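PDB 2A28: protein BZZ1 from Saccharomyces cerevisiae, which acts in endocytosis and vacuolar trafficking and helps type I myosins restore actin-cytoskeleton polarity after salt stress, represented here by its second SH3 domain. Local coordinates for residues T26-D31 against W36-C41; Y9-Q12 against I17-D20. All coordinates share one frame; numbering follows the deposited sequence. Where two conformers were deposited one is given.

Interaction 1: residues T26-D31 against W36-C41; sequences TVIRGD and WTYGEC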
loop_
_atom_site.group_PDB
_atom_site.type_symbol
_atom_site.label_atom_id
_atom_site.label_comp_id
_atom_site.label_asym_id
_atom_site.label_seq_id
_atom_site.Cartn_x
_atom_site.Cartn_y
_atom_site.Cartn_z
ATOM N N THR A 26 -0.337 4.366 6.179
ATOM C CA THR A 26 -1.577 5.039 6.568
ATOM C C THR A 26 -2.553 4.964 5.409
ATOM O O THR A 26 -2.209 5.301 4.248
ATOM C CB THR A 26 -1.277 6.502 6.914
ATOM O OG1 THR A 26 -0.366 6.449 8.045
ATOM C CG2 THR A 26 -2.556 7.206 7.320
ATOM N N VAL A 27 -3.770 4.483 5.676
ATOM C CA VAL A 27 -4.771 4.316 4.640
ATOM C C VAL A 27 -5.453 5.639 4.364
ATOM O O VAL A 27 -5.948 6.267 5.283
ATOM C CB VAL A 27 -5.823 3.313 5.065
ATOM C CG1 VAL A 27 -6.989 3.256 4.096
ATOM C CG2 VAL A 27 -5.130 1.941 5.184
ATOM N N ILE A 28 -5.477 6.011 3.080
ATOM C CA ILE A 28 -6.206 7.187 2.620
ATOM C C ILE A 28 -7.511 6.777 1.981
ATOM O O ILE A 28 -8.555 7.395 2.307
ATOM C CB ILE A 28 -5.326 8.025 1.706
ATOM C CG1 ILE A 28 -4.047 8.547 2.433
ATOM C CG2 ILE A 28 -6.081 9.208 1.095
ATOM C CD1 ILE A 28 -3.028 9.164 1.500
ATOM N N ARG A 29 -7.545 5.759 1.144
ATOM C CA ARG A 29 -8.746 5.223 0.480
ATOM C C ARG A 29 -8.613 3.714 0.544
ATOM O O ARG A 29 -7.663 3.149 0.023
ATOM C CB ARG A 29 -8.932 5.798 -0.941
ATOM C CG ARG A 29 -10.256 5.573 -1.650
ATOM C CD ARG A 29 -10.393 4.244 -2.362
ATOM N NE ARG A 29 -9.485 4.136 -3.481
ATOM C CZ ARG A 29 -8.826 3.048 -3.872
ATOM N NH1 ARG A 29 -8.899 1.874 -3.235
ATOM N NH2 ARG A 29 -8.046 3.114 -4.887
ATOM N N GLY A 30 -9.522 3.078 1.266
ATOM C CA GLY A 30 -9.428 1.653 1.496
ATOM C C GLY A 30 -9.787 0.913 0.250
ATOM O O GLY A 30 -10.341 1.391 -0.741
ATOM N N ASP A 31 -9.548 -0.397 0.320
ATOM C CA ASP A 31 -9.886 -1.244 -0.817
ATOM C C ASP A 31 -11.358 -1.195 -1.138
ATOM O O ASP A 31 -12.143 -1.456 -0.272
ATOM C CB ASP A 31 -9.440 -2.683 -0.501
ATOM C CG ASP A 31 -9.326 -3.551 -1.711
ATOM O OD1 ASP A 31 -10.061 -3.455 -2.715
ATOM O OD2 ASP A 31 -8.382 -4.335 -1.813
ATOM N N TRP A 36 -6.644 -2.950 -4.469
ATOM C CA TRP A 36 -5.666 -1.889 -4.215
ATOM C C TRP A 36 -6.178 -0.992 -3.125
ATOM O O TRP A 36 -7.333 -0.559 -3.133
ATOM C CB TRP A 36 -5.431 -1.103 -5.514
ATOM C CG TRP A 36 -4.849 -1.997 -6.560
ATOM C CD1 TRP A 36 -5.596 -2.732 -7.433
ATOM C CD2 TRP A 36 -3.480 -2.256 -6.864
ATOM N NE1 TRP A 36 -4.784 -3.456 -8.259
ATOM C CE2 TRP A 36 -3.469 -3.181 -7.938
ATOM C CE3 TRP A 36 -2.277 -1.786 -6.327
ATOM C CZ2 TRP A 36 -2.287 -3.638 -8.465
ATOM C CZ3 TRP A 36 -1.100 -2.244 -6.859
ATOM C CH2 TRP A 36 -1.135 -3.153 -7.899
ATOM N N THR A 37 -5.254 -0.568 -2.276
ATOM C CA THR A 37 -5.484 0.487 -1.279
ATOM C C THR A 37 -4.606 1.662 -1.627
ATOM O O THR A 37 -3.492 1.480 -2.154
ATOM C CB THR A 37 -5.124 -0.052 0.093
ATOM O OG1 THR A 37 -5.981 -1.159 0.418
ATOM C CG2 THR A 37 -5.219 0.978 1.217
ATOM N N TYR A 38 -5.128 2.848 -1.434
ATOM C CA TYR A 38 -4.367 4.091 -1.655
ATOM C C TYR A 38 -3.913 4.563 -0.282
ATOM O O TYR A 38 -4.752 4.761 0.622
ATOM C CB TYR A 38 -5.284 5.129 -2.286
ATOM C CG TYR A 38 -4.620 6.458 -2.591
ATOM C CD1 TYR A 38 -3.573 6.509 -3.476
ATOM C CD2 TYR A 38 -5.114 7.598 -1.987
ATOM C CE1 TYR A 38 -2.996 7.728 -3.741
ATOM C CE2 TYR A 38 -4.502 8.841 -2.268
ATOM C CZ TYR A 38 -3.444 8.874 -3.153
ATOM O OH TYR A 38 -2.794 10.060 -3.483
ATOM N N GLY A 39 -2.603 4.760 -0.083
ATOM C CA GLY A 39 -2.139 5.201 1.215
ATOM C C GLY A 39 -0.752 5.805 1.133
ATOM O O GLY A 39 -0.206 6.001 0.079
ATOM N N GLU A 40 -0.222 6.047 2.317
ATOM C CA GLU A 40 1.048 6.765 2.407
ATOM C C GLU A 40 1.964 6.145 3.467
ATOM O O GLU A 40 1.490 5.829 4.558
ATOM C CB GLU A 40 0.627 8.165 2.862
ATOM C CG GLU A 40 1.563 9.241 3.288
ATOM C CD GLU A 40 1.846 9.273 4.777
ATOM O OE1 GLU A 40 3.034 9.310 5.175
ATOM O OE2 GLU A 40 0.900 9.273 5.615
ATOM N N CYS A 41 3.243 6.054 3.163
ATOM C CA CYS A 41 4.232 5.531 4.114
ATOM C C CYS A 41 5.431 6.468 4.078
ATOM O O CYS A 41 6.135 6.528 3.081
ATOM C CB CYS A 41 4.623 4.108 3.794
ATOM S SG CYS A 41 5.821 3.400 4.964
HETATM O O HOH W 1 0.705 8.977 8.263
HETATM O O HOH W 2 -7.927 -1.378 2.481
#
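Arg-29 and Tyr-38 exchange backbone hydrogen bonds in a classic beta bulge: Ile-28 N and Arg-29 N both donate to Tyr-38 O, at 2.9 Å and 3.0 Å, and Tyr-38 N returns a bond to Arg-29 O. The bulge lies in the antiparallel hairpin of strands 24-27 and 36-41, whose connection is the n-Src loop of the SH3 fold. Beyond it the regular pairing of Thr-26 with Glu-40 resumes through two more N-H to O bonds.

At the loop end the guanidinium of Arg-29 ties the two segments together. Bends at chi2 (-84°) and chi3 (-66°) fold the chain back so that NH1 grips two carbonyls, Trp-36 O across the hairpin at 2.9 Å and Gly-30 O beside it, both near the guanidinium plane. The bond to Gly-30 O is nearly straight but reaches that oxygen from above its carbonyl plane. Two waters bridge the segments, one from Asp-31 N to Thr-37 OG1, the other from Thr-26 OG1 to Glu-40 OE2. The polar ends have further partners: Asp-31 OD2 and Thr-37 OG1 both bond Thr-50, and Glu-40 OE1 takes the N-H of Gly-43.

Packing completes the contact. Ile-28 lays its CG2 against the CD2 side of the Tyr-38 ring, while its CD1 comes within 4.0 Å of Glu-40 CB. Beside them, Arg-29 CB meets Tyr-38 CB on the same side of the sheet. Gly-39 suits its place opposite Val-27, since a side chain there would run into Thr-26 O, which sits 3.0 Å from Gly-39 CA. The Val-27 and Thr-37 side chains cross at about a right angle, and both valine methyls, CG1 and CG2, lie 4.1 Å from Thr-37 CG2.

Interaction 2: residues Y9-Q12 against I17-D20; sequences YEAQ and ISID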
loop_
_atom_site.group_PDB
_atom_site.type_symbol
_atom_site.label_atom_id
_atom_site.label_comp_id
_atom_site.label_asym_id
_atom_site.label_seq_id
_atom_site.Cartn_x
_atom_site.Cartn_y
_atom_site.Cartn_z
ATOM N N TYR A 9 6.127 -5.465 -2.619
ATOM C CA TYR A 9 5.567 -5.177 -3.922
ATOM C C TYR A 9 6.429 -4.128 -4.591
ATOM O O TYR A 9 6.758 -3.125 -3.938
ATOM C CB TYR A 9 4.091 -4.709 -3.818
ATOM C CG TYR A 9 3.552 -4.391 -5.173
ATOM C CD1 TYR A 9 3.303 -5.426 -6.099
ATOM C CD2 TYR A 9 3.276 -3.090 -5.579
ATOM C CE1 TYR A 9 2.819 -5.165 -7.341
ATOM C CE2 TYR A 9 2.763 -2.829 -6.861
ATOM C CZ TYR A 9 2.538 -3.876 -7.704
ATOM O OH TYR A 9 2.077 -3.662 -8.983
ATOM N N GLU A 10 6.782 -4.319 -5.833
ATOM C CA GLU A 10 7.500 -3.352 -6.670
ATOM C C GLU A 10 6.488 -2.619 -7.561
ATOM O O GLU A 10 5.769 -3.210 -8.377
ATOM C CB GLU A 10 8.539 -4.021 -7.521
ATOM C CG GLU A 10 9.468 -3.276 -8.427
ATOM C CD GLU A 10 10.264 -4.156 -9.398
ATOM O OE1 GLU A 10 10.479 -5.358 -9.086
ATOM O OE2 GLU A 10 10.686 -3.701 -10.498
ATOM N N ALA A 11 6.423 -1.303 -7.394
ATOM C CA ALA A 11 5.463 -0.504 -8.193
ATOM C C ALA A 11 5.706 -0.763 -9.674
ATOM O O ALA A 11 6.826 -0.881 -10.180
ATOM C CB ALA A 11 5.704 0.967 -7.893
ATOM N N GLN A 12 4.611 -0.745 -10.401
ATOM C CA GLN A 12 4.579 -0.885 -11.836
ATOM C C GLN A 12 3.857 0.273 -12.513
ATOM O O GLN A 12 3.184 -0.022 -13.492
ATOM C CB GLN A 12 3.902 -2.201 -12.226
ATOM C CG GLN A 12 4.552 -3.440 -11.638
ATOM C CD GLN A 12 4.041 -4.751 -12.217
ATOM O OE1 GLN A 12 4.448 -5.206 -13.283
ATOM N NE2 GLN A 12 3.211 -5.416 -11.461
ATOM N N ILE A 17 2.924 2.486 -5.436
ATOM C CA ILE A 17 4.110 2.626 -4.593
ATOM C C ILE A 17 4.663 1.243 -4.262
ATOM O O ILE A 17 3.959 0.266 -4.100
ATOM C CB ILE A 17 3.875 3.433 -3.308
ATOM C CG1 ILE A 17 2.746 2.862 -2.454
ATOM C CG2 ILE A 17 3.695 4.939 -3.579
ATOM C CD1 ILE A 17 2.718 3.408 -1.063
ATOM N N SER A 18 5.973 1.205 -4.188
ATOM C CA SER A 18 6.662 -0.003 -3.673
ATOM C C SER A 18 6.531 -0.072 -2.159
ATOM O O SER A 18 6.692 0.893 -1.471
ATOM C CB SER A 18 8.128 -0.013 -4.106
ATOM O OG SER A 18 8.209 -0.062 -5.545
ATOM N N ILE A 19 6.236 -1.252 -1.639
ATOM C CA ILE A 19 6.190 -1.548 -0.199
ATOM C C ILE A 19 7.089 -2.721 0.082
ATOM O O ILE A 19 7.327 -3.569 -0.758
ATOM C CB ILE A 19 4.748 -1.766 0.249
ATOM C CG1 ILE A 19 4.096 -2.982 -0.406
ATOM C CG2 ILE A 19 3.980 -0.500 -0.033
ATOM C CD1 ILE A 19 2.780 -3.395 0.191
ATOM N N ASP A 20 7.561 -2.727 1.348
ATOM C CA ASP A 20 8.453 -3.762 1.859
ATOM C C ASP A 20 7.880 -4.247 3.179
ATOM O O ASP A 20 7.249 -3.496 3.913
ATOM C CB ASP A 20 9.868 -3.237 2.122
ATOM C CG ASP A 20 10.475 -2.626 0.876
ATOM O OD1 ASP A 20 10.833 -3.431 -0.026
ATOM O OD2 ASP A 20 10.607 -1.391 0.708
#
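Tyr-9 sets its ring alongside the 17-20 segment, with an edge and not a face turned to Ile-17: CD2 lies 3.7 Å from Ile-17 O, which sits near the ring plane. The root of the same side chain meets Ile-19, CB against CG1 at 3.8 Å. Ile-19 reaches it with CG1 placed between its own backbone N and carbonyl carbon (chi1 64°), while Phe-48 and Tyr-52 also touch this isoleucine. Between the two residues the backbones form a single antiparallel bridge, Tyr-9 N to Ile-19 O and Ile-19 N to Tyr-9 O, within the RT loop of the SH3 domain.

Ser-18 turns its hydroxyl to the other segment. With chi1 at -62°, OG stands beside its own backbone N and accepts the Ala-11 N-H at 2.9 Å in an almost straight bond of 177°. Ala-11 points its methyl toward the 17-20 segment, its CB 3.6 Å from Ser-18 OG. With Ser-18 replaced by an alanine, the Ala-11 N-H would probably lose its acceptor, leaving the 9-12 segment freer to shift beyond the bridge.

At the far end of the ring, Tyr-9 OH accepts an N-H from Gln-12 NE2 and is hydrogen-bonded to the Glu-16 carboxylate through OE1. A side-chain oxygen, Ser-18 OG, thus continues the pairing where backbone bonding stops, whereas buried Ile-17 O finds the carbon edge of a ring and no hydrogen-bond donor.

Interaction 1 joins two strands of the sheet in a hairpin and lies largely at the surface; interaction 2 draws together two parts of the one loop between strands 2-4 and 24-27 and is partly buried, with Ile-17 and Ile-19 turned to the interior. Their centres are about 13 Å apart, on opposite sides of the chain's centre. The hairpin relies on repeated backbone bonds, an arginine and waters, the loop on one bridge and a serine hydroxyl. They meet where Trp-36 CH2 packs 3.4 Å from Tyr-9 OH, aromatic residues at positions that in SH3 domains generally line the proline-rich peptide groove.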